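Local coordinates for protein separin (Saccharomyces cerevisiae, PDB 5U1T) that cleaves the MCD1/SCC1 subunit of cohesin as a caspase-like cysteine protease, triggering chromosome segregation at anaphase onset, and is held inactive by securin for most of the cell cycle, at residues Q1196-E1201 and L1529-D1534; D160-L165 and C382-E387; S571-T576 and D825-I830. All coordinates share one frame; numbering follows the deposited sequence.

Contact 1: Q1196-E1201 and L1529-D1534; sequences QTTSVE and LWDVTD
Thr-1198 packs against Asp-1531 and Thr-1533 in a buried van der Waals contact inside the protease domain, where the end of helix 1180-1198 meets the loop that leads from strand 1524-1528 into helix 1534-1548. No hydrogen bond joins the two segments directly. The methyl branch of the threonine does most of the touching: it crosses the aspartate stem at a slant, with Thr-1198 CG2 3.4 Å from Asp-1531 CB and 3.6 Å from the carboxylate oxygen Asp-1531 OD2. The other branch turns to the next threonine, with Thr-1198 OG1 3.5 Å from Thr-1533 CG2, a hydroxyl set against a methyl. The course of the loop backbone turns Asp-1531 CB to the threonine; the first torsion sets CG beside the backbone N (chi1 -55°), from where OD2 nears the methyl while OD1 is hydrogen-bonded to Ser-1498. The backbone N of Asp-1531 is bonded to the side chain of Asn-1195, just before Gln-1196 on helix 1180-1198. Thr-1533 directs its hydroxyl to an acidic side chain of another protein chain, and Thr-1198 also packs on an apolar side chain of that chain. Within 1196-1201 the backbone turns between two helices at Ser-1199, whose OG reaches Gln-1196 O at 3.1 Å in the carbonyl plane; the same oxygen also accepts from Ser-1199 N. The Asp-1531 side chain comes within about 4 Å of that of Cys-1497, assigned as the active-site residue by similarity. A loop following a central sheet strand and lying beside the cysteine is consistent with the caspase-like fold of clan CD peptidases, and here the helix end backs that loop beside the probable active site.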
ATOM      1  N   GLN A1196     -27.885  33.008  15.996  1.00 68.10           N
ATOM      2  CA  GLN A1196     -29.145  32.372  15.650  1.00 66.77           C
ATOM      3  C   GLN A1196     -30.281  33.366  15.372  1.00 75.82           C
ATOM      4  O   GLN A1196     -30.974  33.254  14.357  1.00 82.28           O
ATOM      5  CB  GLN A1196     -29.546  31.436  16.776  1.00 65.83           C
ATOM      6  CG  GLN A1196     -30.970  31.029  16.746  1.00 73.28           C
ATOM      7  CD  GLN A1196     -31.129  29.779  15.949  1.00 91.99           C
ATOM      8  OE1 GLN A1196     -30.340  28.838  16.117  1.00104.13           O
ATOM      9  NE2 GLN A1196     -32.121  29.750  15.050  1.00 85.01           N
ATOM     10  N   THR A1197     -30.469  34.336  16.264  1.00 72.49           N
ATOM     11  CA  THR A1197     -31.551  35.323  16.133  1.00 73.21           C
ATOM     12  C   THR A1197     -31.403  36.142  14.862  1.00 75.37           C
ATOM     13  O   THR A1197     -32.327  36.815  14.419  1.00 76.95           O
ATOM     14  CB  THR A1197     -31.589  36.301  17.325  1.00 65.93           C
ATOM     15  OG1 THR A1197     -30.353  37.020  17.385  1.00 64.00           O
ATOM     16  CG2 THR A1197     -31.818  35.565  18.637  1.00 61.25           C
ATOM     17  N   THR A1198     -30.215  36.055  14.282  1.00 75.38           N
ATOM     18  CA  THR A1198     -29.807  36.926  13.211  1.00 73.88           C
ATOM     19  C   THR A1198     -30.112  36.327  11.829  1.00 79.73           C
ATOM     20  O   THR A1198     -30.426  37.062  10.889  1.00 79.90           O
ATOM     21  CB  THR A1198     -28.311  37.250  13.390  1.00 67.61           C
ATOM     22  OG1 THR A1198     -28.178  38.585  13.901  1.00 71.16           O
ATOM     23  CG2 THR A1198     -27.523  37.072  12.114  1.00 70.50           C
ATOM     24  N   SER A1199     -30.070  34.997  11.732  1.00 77.78           N
ATOM     25  CA  SER A1199     -30.233  34.278  10.470  1.00 82.06           C
ATOM     26  C   SER A1199     -31.580  34.498   9.781  1.00 82.03           C
ATOM     27  O   SER A1199     -32.640  34.418  10.409  1.00 77.97           O
ATOM     28  CB  SER A1199     -30.043  32.779  10.695  1.00 83.59           C
ATOM     29  OG  SER A1199     -31.123  32.263  11.452  1.00 83.86           O
ATOM     30  N   VAL A1200     -31.517  34.737   8.475  1.00 79.25           N
ATOM     31  CA  VAL A1200     -32.700  34.989   7.651  1.00 80.72           C
ATOM     32  C   VAL A1200     -33.762  33.893   7.764  1.00 81.49           C
ATOM     33  O   VAL A1200     -34.950  34.175   7.594  1.00 79.76           O
ATOM     34  CB  VAL A1200     -32.319  35.168   6.163  1.00 72.59           C
ATOM     35  CG1 VAL A1200     -31.469  36.411   5.986  1.00 78.53           C
ATOM     36  CG2 VAL A1200     -31.583  33.939   5.639  1.00 77.09           C
ATOM     37  N   GLU A1201     -33.339  32.658   8.057  1.00 79.84           N
ATOM     38  CA  GLU A1201     -34.279  31.583   8.366  1.00 80.78           C
ATOM     39  C   GLU A1201     -35.247  32.023   9.460  1.00 85.14           C
ATOM     40  O   GLU A1201     -36.463  31.898   9.307  1.00 84.40           O
ATOM     41  CB  GLU A1201     -33.547  30.314   8.800  1.00 87.13           C
ATOM     42  CG  GLU A1201     -33.455  29.236   7.715  1.00 98.33           C
ATOM     43  CD  GLU A1201     -33.136  27.848   8.287  1.00108.59           C
ATOM     44  OE1 GLU A1201     -33.332  27.650   9.511  1.00104.18           O
ATOM     45  OE2 GLU A1201     -32.692  26.958   7.516  1.00110.48           O
ATOM     46  N   LEU A1529     -16.870  40.531  15.644  1.00 60.52           N
ATOM     47  CA  LEU A1529     -16.571  39.267  16.304  1.00 63.43           C
ATOM     48  C   LEU A1529     -17.697  38.254  16.168  1.00 58.07           C
ATOM     49  O   LEU A1529     -17.479  37.070  16.337  1.00 58.46           O
ATOM     50  CB  LEU A1529     -16.278  39.505  17.783  1.00 59.38           C
ATOM     51  CG  LEU A1529     -15.017  40.269  18.146  1.00 59.12           C
ATOM     52  CD1 LEU A1529     -15.091  40.603  19.619  1.00 62.46           C
ATOM     53  CD2 LEU A1529     -13.767  39.469  17.831  1.00 53.40           C
ATOM     54  N   TRP A1530     -18.899  38.732  15.872  1.00 59.68           N
ATOM     55  CA  TRP A1530     -20.055  37.859  15.675  1.00 62.52           C
ATOM     56  C   TRP A1530     -21.063  38.520  14.737  1.00 61.79           C
ATOM     57  O   TRP A1530     -20.762  39.557  14.153  1.00 63.61           O
ATOM     58  CB  TRP A1530     -20.705  37.519  17.012  1.00 58.87           C
ATOM     59  CG  TRP A1530     -20.854  38.710  17.907  1.00 64.88           C
ATOM     60  CD1 TRP A1530     -21.782  39.702  17.802  1.00 60.62           C
ATOM     61  CD2 TRP A1530     -20.054  39.031  19.054  1.00 65.82           C
ATOM     62  NE1 TRP A1530     -21.609  40.624  18.812  1.00 64.05           N
ATOM     63  CE2 TRP A1530     -20.552  40.235  19.590  1.00 65.75           C
ATOM     64  CE3 TRP A1530     -18.968  38.413  19.679  1.00 65.97           C
ATOM     65  CZ2 TRP A1530     -20.003  40.832  20.716  1.00 64.03           C
ATOM     66  CZ3 TRP A1530     -18.418  39.009  20.791  1.00 66.31           C
ATOM     67  CH2 TRP A1530     -18.938  40.206  21.303  1.00 64.09           C
ATOM     68  N   ASP A1531     -22.250  37.935  14.588  1.00 55.36           N
ATOM     69  CA  ASP A1531     -23.232  38.515  13.680  1.00 63.40           C
ATOM     70  C   ASP A1531     -23.859  39.745  14.307  1.00 68.31           C
ATOM     71  O   ASP A1531     -24.115  39.782  15.512  1.00 72.44           O
ATOM     72  CB  ASP A1531     -24.338  37.522  13.297  1.00 67.32           C
ATOM     73  CG  ASP A1531     -23.806  36.216  12.718  1.00 66.70           C
ATOM     74  OD1 ASP A1531     -22.668  36.190  12.198  1.00 63.82           O
ATOM     75  OD2 ASP A1531     -24.544  35.208  12.794  1.00 61.30           O
ATOM     76  N   VAL A1532     -24.103  40.749  13.473  1.00 65.00           N
ATOM     77  CA  VAL A1532     -24.717  41.995  13.904  1.00 69.28           C
ATOM     78  C   VAL A1532     -25.963  42.297  13.071  1.00 68.10           C
ATOM     79  O   VAL A1532     -26.074  41.826  11.950  1.00 70.66           O
ATOM     80  CB  VAL A1532     -23.728  43.142  13.786  1.00 69.97           C
ATOM     81  CG1 VAL A1532     -22.623  42.966  14.792  1.00 65.33           C
ATOM     82  CG2 VAL A1532     -23.155  43.186  12.380  1.00 68.06           C
ATOM     83  N   THR A1533     -26.906  43.055  13.615  1.00 65.89           N
ATOM     84  CA  THR A1533     -28.157  43.330  12.911  1.00 69.76           C
ATOM     85  C   THR A1533     -28.128  44.728  12.273  1.00 74.47           C
ATOM     86  O   THR A1533     -27.472  45.639  12.786  1.00 71.02           O
ATOM     87  CB  THR A1533     -29.370  43.195  13.851  1.00 72.84           C
ATOM     88  OG1 THR A1533     -29.285  44.170  14.910  1.00 74.79           O
ATOM     89  CG2 THR A1533     -29.430  41.791  14.441  1.00 65.07           C
ATOM     90  N   ASP A1534     -28.854  44.905  11.170  1.00 76.39           N
ATOM     91  CA  ASP A1534     -28.486  45.942  10.197  1.00 78.65           C
ATOM     92  C   ASP A1534     -28.695  47.392  10.642  1.00 74.22           C
ATOM     93  O   ASP A1534     -27.799  48.213  10.439  1.00 71.72           O
ATOM     94  CB  ASP A1534     -29.193  45.676   8.841  1.00 79.08           C
ATOM     95  CG  ASP A1534     -30.615  46.221   8.767  1.00 79.26           C
ATOM     96  OD1 ASP A1534     -31.540  45.619   9.350  1.00 77.92           O
ATOM     97  OD2 ASP A1534     -30.826  47.237   8.068  1.00 77.70           O
TER

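Contact 2: D160-L165 and C382-E387; sequences DKRYLL and CIDYKE
Arg-162 reaches across to helix 365-384 with its guanidinium lying over Ile-383 and its edge turned to Asp-384. The methyl Ile-383 CG2 sits over the centre of one guanidinium face, 3.5 Å from Arg-162 CZ, while the hydroxyl Tyr-163 OH lies above the opposite face, displaced toward the rim. In the guanidinium plane, Arg-162 NH2 donates to Asp-384 OD1 at 2.7 Å with an N-H...O angle of 150°, a salt bridge that enters nearly along the C-O bond of the carboxylate. The planes of the two flat groups are 65° apart and the bridge is single, one N-H to OD1, with Asp-384 OD2 given to Arg-334. The arginine reaches this far because CG is anti to the backbone N (chi1 160°) and the chain runs on extended to NE. This joins the short helix 160-163 to the C-terminal turn of helix 365-384, in the all-helical region of the protein, through a charge network: Arg-162 also bridges Asp-120 through NH1 and Glu-380 through NH2. A methionine in place of Arg-162 would probably cost Asp-384 OD1, Asp-120 and Glu-380 their bridges to this side chain, leaving Asp-384 to Arg-334, and the flat guanidinium over the Ile-383 methyl would be lost.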
ATOM      1  N   ASP A 160      12.322 -57.014 -33.673  1.00 69.70           N
ATOM      2  CA  ASP A 160      12.049 -57.458 -32.308  1.00 72.46           C
ATOM      3  C   ASP A 160      12.687 -56.576 -31.229  1.00 75.37           C
ATOM      4  O   ASP A 160      12.134 -56.441 -30.136  1.00 74.55           O
ATOM      5  CB  ASP A 160      12.528 -58.900 -32.128  1.00 72.25           C
ATOM      6  CG  ASP A 160      13.981 -59.084 -32.518  1.00 70.86           C
ATOM      7  OD1 ASP A 160      14.684 -58.073 -32.739  1.00 71.50           O
ATOM      8  OD2 ASP A 160      14.421 -60.245 -32.599  1.00 76.85           O
ATOM      9  N   LYS A 161      13.849 -55.991 -31.528  1.00 76.03           N
ATOM     10  CA  LYS A 161      14.529 -55.094 -30.595  1.00 76.10           C
ATOM     11  C   LYS A 161      13.647 -53.919 -30.197  1.00 78.45           C
ATOM     12  O   LYS A 161      13.717 -53.410 -29.074  1.00 72.40           O
ATOM     13  CB  LYS A 161      15.831 -54.576 -31.203  1.00 71.42           C
ATOM     14  CG  LYS A 161      17.018 -55.432 -30.876  1.00 73.84           C
ATOM     15  CD  LYS A 161      17.977 -55.528 -32.039  1.00 84.70           C
ATOM     16  CE  LYS A 161      19.168 -54.600 -31.870  1.00 85.72           C
ATOM     17  NZ  LYS A 161      20.274 -54.961 -32.826  1.00 93.08           N
ATOM     18  N   ARG A 162      12.814 -53.489 -31.133  1.00 77.00           N
ATOM     19  CA  ARG A 162      11.982 -52.329 -30.919  1.00 66.03           C
ATOM     20  C   ARG A 162      10.594 -52.708 -30.443  1.00 71.13           C
ATOM     21  O   ARG A 162      10.067 -52.094 -29.516  1.00 74.82           O
ATOM     22  CB  ARG A 162      11.895 -51.511 -32.197  1.00 63.35           C
ATOM     23  CG  ARG A 162      10.719 -50.590 -32.234  1.00 65.56           C
ATOM     24  CD  ARG A 162      10.709 -49.791 -33.504  1.00 65.99           C
ATOM     25  NE  ARG A 162       9.557 -48.908 -33.557  1.00 65.97           N
ATOM     26  CZ  ARG A 162       9.255 -48.135 -34.590  1.00 71.79           C
ATOM     27  NH1 ARG A 162       8.185 -47.353 -34.537  1.00 77.95           N
ATOM     28  NH2 ARG A 162      10.024 -48.133 -35.668  1.00 69.46           N
ATOM     29  N   TYR A 163       9.991 -53.719 -31.057  1.00 69.10           N
ATOM     30  CA  TYR A 163       8.604 -54.009 -30.715  1.00 66.04           C
ATOM     31  C   TYR A 163       8.451 -54.930 -29.511  1.00 63.27           C
ATOM     32  O   TYR A 163       7.383 -54.976 -28.905  1.00 61.77           O
ATOM     33  CB  TYR A 163       7.866 -54.603 -31.911  1.00 65.76           C
ATOM     34  CG  TYR A 163       7.882 -53.707 -33.119  1.00 66.51           C
ATOM     35  CD1 TYR A 163       7.379 -52.404 -33.056  1.00 63.30           C
ATOM     36  CD2 TYR A 163       8.398 -54.163 -34.335  1.00 66.66           C
ATOM     37  CE1 TYR A 163       7.397 -51.574 -34.168  1.00 63.72           C
ATOM     38  CE2 TYR A 163       8.419 -53.346 -35.450  1.00 63.99           C
ATOM     39  CZ  TYR A 163       7.919 -52.054 -35.359  1.00 65.84           C
ATOM     40  OH  TYR A 163       7.955 -51.262 -36.477  1.00 71.12           O
ATOM     41  N   LEU A 164       9.506 -55.650 -29.151  1.00 66.51           N
ATOM     42  CA  LEU A 164       9.365 -56.741 -28.187  1.00 68.18           C
ATOM     43  C   LEU A 164      10.394 -56.748 -27.071  1.00 70.62           C
ATOM     44  O   LEU A 164      10.047 -56.814 -25.893  1.00 74.33           O
ATOM     45  CB  LEU A 164       9.437 -58.082 -28.914  1.00 67.22           C
ATOM     46  CG  LEU A 164       8.132 -58.822 -29.186  1.00 63.32           C
ATOM     47  CD1 LEU A 164       7.515 -59.272 -27.890  1.00 67.63           C
ATOM     48  CD2 LEU A 164       7.166 -57.943 -29.911  1.00 64.46           C
ATOM     49  N   LEU A 165      11.663 -56.700 -27.455  1.00 73.40           N
ATOM     50  CA  LEU A 165      12.768 -56.965 -26.540  1.00 79.08           C
ATOM     51  C   LEU A 165      13.182 -55.717 -25.788  1.00 82.35           C
ATOM     52  O   LEU A 165      14.326 -55.270 -25.877  1.00 83.18           O
ATOM     53  CB  LEU A 165      13.961 -57.545 -27.311  1.00 80.17           C
ATOM     54  CG  LEU A 165      13.638 -58.725 -28.232  1.00 78.71           C
ATOM     55  CD1 LEU A 165      14.871 -59.196 -28.968  1.00 78.84           C
ATOM     56  CD2 LEU A 165      13.009 -59.871 -27.459  1.00 72.59           C
ATOM     57  N   CYS A 382      14.800 -43.345 -37.293  1.00 76.33           N
ATOM     58  CA  CYS A 382      15.220 -42.725 -36.044  1.00 73.66           C
ATOM     59  C   CYS A 382      14.697 -43.465 -34.825  1.00 75.74           C
ATOM     60  O   CYS A 382      15.391 -43.567 -33.828  1.00 77.62           O
ATOM     61  CB  CYS A 382      14.779 -41.271 -36.004  1.00 67.98           C
ATOM     62  SG  CYS A 382      15.594 -40.292 -37.265  1.00 71.85           S
ATOM     63  N   ILE A 383      13.488 -44.000 -34.899  1.00 73.50           N
ATOM     64  CA  ILE A 383      12.968 -44.777 -33.784  1.00 75.54           C
ATOM     65  C   ILE A 383      13.629 -46.169 -33.694  1.00 77.73           C
ATOM     66  O   ILE A 383      13.803 -46.705 -32.599  1.00 80.24           O
ATOM     67  CB  ILE A 383      11.441 -44.902 -33.885  1.00 74.04           C
ATOM     68  CG1 ILE A 383      10.824 -43.510 -33.975  1.00 68.02           C
ATOM     69  CG2 ILE A 383      10.869 -45.645 -32.692  1.00 68.07           C
ATOM     70  CD1 ILE A 383       9.354 -43.527 -34.201  1.00 71.36           C
ATOM     71  N   ASP A 384      14.023 -46.745 -34.830  1.00 79.61           N
ATOM     72  CA  ASP A 384      14.745 -48.020 -34.827  1.00 77.47           C
ATOM     73  C   ASP A 384      16.129 -47.858 -34.203  1.00 77.26           C
ATOM     74  O   ASP A 384      16.699 -48.806 -33.673  1.00 72.12           O
ATOM     75  CB  ASP A 384      14.899 -48.568 -36.248  1.00 84.81           C
ATOM     76  CG  ASP A 384      13.586 -49.061 -36.846  1.00 84.76           C
ATOM     77  OD1 ASP A 384      12.541 -48.974 -36.173  1.00 83.98           O
ATOM     78  OD2 ASP A 384      13.598 -49.532 -38.004  1.00 87.29           O
ATOM     79  N   TYR A 385      16.652 -46.638 -34.280  1.00 81.86           N
ATOM     80  CA  TYR A 385      18.037 -46.344 -33.928  1.00 87.17           C
ATOM     81  C   TYR A 385      18.196 -45.544 -32.636  1.00 84.69           C
ATOM     82  O   TYR A 385      19.316 -45.203 -32.254  1.00 85.13           O
ATOM     83  CB  TYR A 385      18.700 -45.549 -35.048  1.00 87.67           C
ATOM     84  CG  TYR A 385      19.149 -46.336 -36.248  1.00 87.25           C
ATOM     85  CD1 TYR A 385      19.046 -47.721 -36.291  1.00 90.06           C
ATOM     86  CD2 TYR A 385      19.697 -45.683 -37.343  1.00 86.30           C
ATOM     87  CE1 TYR A 385      19.476 -48.439 -37.412  1.00 88.95           C
ATOM     88  CE2 TYR A 385      20.130 -46.383 -38.460  1.00 93.29           C
ATOM     89  CZ  TYR A 385      20.021 -47.756 -38.491  1.00 93.84           C
ATOM     90  OH  TYR A 385      20.459 -48.422 -39.613  1.00 96.27           O
ATOM     91  N   LYS A 386      17.084 -45.228 -31.982  1.00 84.07           N
ATOM     92  CA  LYS A 386      17.097 -44.303 -30.853  1.00 76.74           C
ATOM     93  C   LYS A 386      17.914 -43.054 -31.190  1.00 76.36           C
ATOM     94  O   LYS A 386      18.979 -42.830 -30.621  1.00 81.70           O
ATOM     95  CB  LYS A 386      17.650 -44.985 -29.603  1.00 79.89           C
ATOM     96  CG  LYS A 386      16.933 -46.272 -29.245  1.00 75.20           C
ATOM     97  CD  LYS A 386      17.606 -46.958 -28.078  1.00 77.26           C
ATOM     98  CE  LYS A 386      16.927 -48.270 -27.779  1.00 76.74           C
ATOM     99  NZ  LYS A 386      17.020 -49.185 -28.960  1.00 90.21           N
ATOM    100  N   GLU A 387      17.421 -42.266 -32.141  1.00 73.81           N
ATOM    101  CA  GLU A 387      18.093 -41.045 -32.579  1.00 77.81           C
ATOM    102  C   GLU A 387      17.176 -39.842 -32.405  1.00 82.62           C
ATOM    103  O   GLU A 387      16.523 -39.409 -33.353  1.00 79.68           O
ATOM    104  CB  GLU A 387      18.534 -41.166 -34.034  1.00 81.25           C
ATOM    105  CG  GLU A 387      19.648 -42.161 -34.239  1.00 85.41           C
ATOM    106  CD  GLU A 387      20.979 -41.631 -33.758  1.00 87.31           C
ATOM    107  OE1 GLU A 387      21.149 -40.392 -33.751  1.00 86.15           O
ATOM    108  OE2 GLU A 387      21.848 -42.453 -33.390  1.00 88.70           O
TER

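Contact 3: S571-T576 and D825-I830; sequences SKHLTT and DLEEPI
The His-573 imidazole and the Glu-828 carboxylate meet with their planes 83° apart. One face of the ring carries the backbone oxygen of Ser-571, 4.0 Å above the plane and off toward the rim. The modelled spacing between the ring and Glu-828 OE2 is too short to be trusted, and no hydrogen bond is assigned between them. The same acid makes a long, weak ion pair with Arg-785. Glu-827 comes to the imidazole with its stem, Glu-827 CB lying 4.0 Å from His-573 ND1, and its side chain crosses that of the histidine at about a right angle. The backbone of the turn meets a proline: His-573 O lies 3.3 Å from Pro-829 CD and 3.4 Å from Pro-829 CG. His-573 also packs on the backbone of another protein chain. Here helix 557-572 ends in a Schellman motif, His-573 taking the positive phi (54°), and its terminal turn is set against the start of helix 829-845, where Glu-828 holds the N-cap position and Pro-829 is the first helical residue. Such an abutment of one helix's C-terminus with the proline-led N-terminus of another belongs to the long helical domain of separase.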
ATOM      1  N   SER A 571     -11.777 -12.844  -0.795  1.00 58.16           N
ATOM      2  CA  SER A 571     -12.888 -12.463  -1.637  1.00 57.34           C
ATOM      3  C   SER A 571     -14.012 -11.829  -0.863  1.00 57.32           C
ATOM      4  O   SER A 571     -14.719 -10.986  -1.365  1.00 53.59           O
ATOM      5  CB  SER A 571     -13.398 -13.653  -2.411  1.00 53.75           C
ATOM      6  OG  SER A 571     -14.306 -14.386  -1.654  1.00 60.82           O
ATOM      7  N   LYS A 572     -14.198 -12.264   0.361  1.00 54.28           N
ATOM      8  CA  LYS A 572     -15.255 -11.686   1.187  1.00 58.59           C
ATOM      9  C   LYS A 572     -14.750 -10.552   2.095  1.00 58.50           C
ATOM     10  O   LYS A 572     -15.512 -10.016   2.904  1.00 58.40           O
ATOM     11  CB  LYS A 572     -15.904 -12.762   2.058  1.00 59.13           C
ATOM     12  CG  LYS A 572     -16.807 -13.744   1.351  1.00 61.26           C
ATOM     13  CD  LYS A 572     -17.330 -14.803   2.366  1.00 67.79           C
ATOM     14  CE  LYS A 572     -18.420 -15.730   1.761  1.00 82.16           C
ATOM     15  NZ  LYS A 572     -18.747 -16.993   2.543  1.00 74.16           N
ATOM     16  N   HIS A 573     -13.473 -10.206   1.959  1.00 54.44           N
ATOM     17  CA  HIS A 573     -12.802  -9.217   2.822  1.00 59.71           C
ATOM     18  C   HIS A 573     -12.920  -9.510   4.320  1.00 57.50           C
ATOM     19  O   HIS A 573     -13.404  -8.681   5.093  1.00 62.00           O
ATOM     20  CB  HIS A 573     -13.329  -7.828   2.528  1.00 54.44           C
ATOM     21  CG  HIS A 573     -13.368  -7.521   1.070  1.00 57.66           C
ATOM     22  ND1 HIS A 573     -14.541  -7.291   0.388  1.00 59.84           N
ATOM     23  CD2 HIS A 573     -12.380  -7.463   0.151  1.00 58.77           C
ATOM     24  CE1 HIS A 573     -14.267  -7.069  -0.883  1.00 58.74           C
ATOM     25  NE2 HIS A 573     -12.962  -7.158  -1.051  1.00 56.35           N
ATOM     26  N   LEU A 574     -12.453 -10.690   4.706  1.00 48.44           N
ATOM     27  CA  LEU A 574     -12.429 -11.125   6.085  1.00 51.18           C
ATOM     28  C   LEU A 574     -11.141 -11.891   6.384  1.00 51.57           C
ATOM     29  O   LEU A 574     -10.315 -12.122   5.499  1.00 53.20           O
ATOM     30  CB  LEU A 574     -13.628 -12.006   6.392  1.00 51.70           C
ATOM     31  CG  LEU A 574     -15.002 -11.433   6.078  1.00 53.61           C
ATOM     32  CD1 LEU A 574     -16.001 -12.521   6.304  1.00 51.15           C
ATOM     33  CD2 LEU A 574     -15.331 -10.228   6.935  1.00 50.90           C
ATOM     34  N   THR A 575     -10.969 -12.278   7.638  1.00 47.99           N
ATOM     35  CA  THR A 575      -9.753 -12.951   8.078  1.00 50.75           C
ATOM     36  C   THR A 575     -10.153 -14.138   8.921  1.00 53.59           C
ATOM     37  O   THR A 575      -9.324 -14.773   9.579  1.00 51.58           O
ATOM     38  CB  THR A 575      -8.843 -12.031   8.903  1.00 50.04           C
ATOM     39  OG1 THR A 575      -9.619 -11.435   9.948  1.00 55.24           O
ATOM     40  CG2 THR A 575      -8.245 -10.949   8.025  1.00 47.68           C
ATOM     41  N   THR A 576     -11.439 -14.433   8.877  1.00 51.89           N
ATOM     42  CA  THR A 576     -12.064 -15.498   9.628  1.00 54.02           C
ATOM     43  C   THR A 576     -11.236 -16.713   9.786  1.00 55.88           C
ATOM     44  O   THR A 576     -11.103 -17.255  10.854  1.00 57.98           O
ATOM     45  CB  THR A 576     -13.307 -16.007   8.912  1.00 61.83           C
ATOM     46  OG1 THR A 576     -14.052 -14.911   8.404  1.00 62.56           O
ATOM     47  CG2 THR A 576     -14.159 -16.778   9.850  1.00 54.94           C
ATOM     48  N   ASP A 825     -16.894   3.790   1.660  1.00 85.95           N
ATOM     49  CA  ASP A 825     -17.138   2.862   0.588  1.00 90.53           C
ATOM     50  C   ASP A 825     -16.218   1.673   0.619  1.00 87.67           C
ATOM     51  O   ASP A 825     -16.478   0.695  -0.050  1.00 98.41           O
ATOM     52  CB  ASP A 825     -17.084   3.563  -0.762  1.00 87.38           C
ATOM     53  CG  ASP A 825     -18.454   3.772  -1.354  1.00 95.44           C
ATOM     54  OD1 ASP A 825     -19.459   3.456  -0.686  1.00 95.48           O
ATOM     55  OD2 ASP A 825     -18.531   4.262  -2.489  1.00 99.69           O
ATOM     56  N   LEU A 826     -15.188   1.726   1.439  1.00 77.26           N
ATOM     57  CA  LEU A 826     -14.270   0.617   1.539  1.00 76.26           C
ATOM     58  C   LEU A 826     -14.856  -0.532   2.315  1.00 80.32           C
ATOM     59  O   LEU A 826     -15.865  -0.381   2.978  1.00 83.93           O
ATOM     60  CB  LEU A 826     -13.043   1.061   2.272  1.00 70.22           C
ATOM     61  CG  LEU A 826     -12.022  -0.022   2.204  1.00 72.81           C
ATOM     62  CD1 LEU A 826     -12.332  -0.673   0.882  1.00 72.88           C
ATOM     63  CD2 LEU A 826     -10.664   0.635   2.165  1.00 72.92           C
ATOM     64  N   GLU A 827     -14.212  -1.684   2.243  1.00 71.93           N
ATOM     65  CA  GLU A 827     -14.673  -2.822   2.992  1.00 71.90           C
ATOM     66  C   GLU A 827     -13.591  -3.583   3.746  1.00 65.46           C
ATOM     67  O   GLU A 827     -13.928  -4.431   4.515  1.00 70.89           O
ATOM     68  CB  GLU A 827     -15.465  -3.768   2.092  1.00 77.73           C
ATOM     69  CG  GLU A 827     -16.964  -3.505   2.069  1.00 80.75           C
ATOM     70  CD  GLU A 827     -17.805  -4.713   1.672  1.00 92.62           C
ATOM     71  OE1 GLU A 827     -18.045  -5.595   2.515  1.00 84.98           O
ATOM     72  OE2 GLU A 827     -18.257  -4.778   0.515  1.00 94.28           O
ATOM     73  N   GLU A 828     -12.310  -3.296   3.559  1.00 61.65           N
ATOM     74  CA  GLU A 828     -11.275  -4.037   4.292  1.00 61.24           C
ATOM     75  C   GLU A 828     -11.261  -3.641   5.756  1.00 63.11           C
ATOM     76  O   GLU A 828     -10.917  -2.546   6.097  1.00 60.87           O
ATOM     77  CB  GLU A 828      -9.906  -3.877   3.658  1.00 58.90           C
ATOM     78  CG  GLU A 828      -9.837  -4.279   2.200  1.00 63.11           C
ATOM     79  CD  GLU A 828     -10.185  -5.717   1.948  1.00 63.88           C
ATOM     80  OE1 GLU A 828      -9.696  -6.585   2.667  1.00 61.56           O
ATOM     81  OE2 GLU A 828     -10.954  -5.986   1.024  1.00 61.59           O
ATOM     82  N   PRO A 829     -11.563  -4.580   6.627  1.00 59.83           N
ATOM     83  CA  PRO A 829     -11.738  -4.296   8.056  1.00 59.32           C
ATOM     84  C   PRO A 829     -10.507  -3.698   8.744  1.00 59.49           C
ATOM     85  O   PRO A 829     -10.646  -2.772   9.544  1.00 61.39           O
ATOM     86  CB  PRO A 829     -12.071  -5.671   8.642  1.00 60.88           C
ATOM     87  CG  PRO A 829     -12.751  -6.367   7.524  1.00 60.36           C
ATOM     88  CD  PRO A 829     -11.973  -5.953   6.295  1.00 63.63           C
ATOM     89  N   ILE A 830      -9.318  -4.168   8.431  1.00 56.27           N
ATOM     90  CA  ILE A 830      -8.141  -3.609   9.056  1.00 50.88           C
ATOM     91  C   ILE A 830      -7.904  -2.188   8.637  1.00 53.08           C
ATOM     92  O   ILE A 830      -7.320  -1.424   9.350  1.00 55.72           O
ATOM     93  CB  ILE A 830      -6.896  -4.425   8.741  1.00 48.74           C
ATOM     94  CG1 ILE A 830      -5.721  -3.926   9.544  1.00 53.30           C
ATOM     95  CG2 ILE A 830      -6.546  -4.301   7.288  1.00 48.59           C
ATOM     96  CD1 ILE A 830      -5.798  -4.298  10.988  1.00 55.43           C
TER

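The three contacts are strung along the elongated chain. Contact 2 lies toward one end, contact 3 some 15 Å from the centre of the chain, and contact 1 toward the other end, across the chain's centre from contact 2. Their centres are about 107 Å apart for contacts 1 and 2, 62 Å for contacts 2 and 3 and 48 Å for contacts 1 and 3; even contacts 1 and 3 leave about 28 Å between nearest atoms. Each closes before the next opens along the sequence. Only contact 1 belongs to the catalytic region, beside Cys-1497, the catalytic cysteine by similarity; contacts 2 and 3 tie helices of the helical part together. Another protein chain reaches contacts 1 and 3.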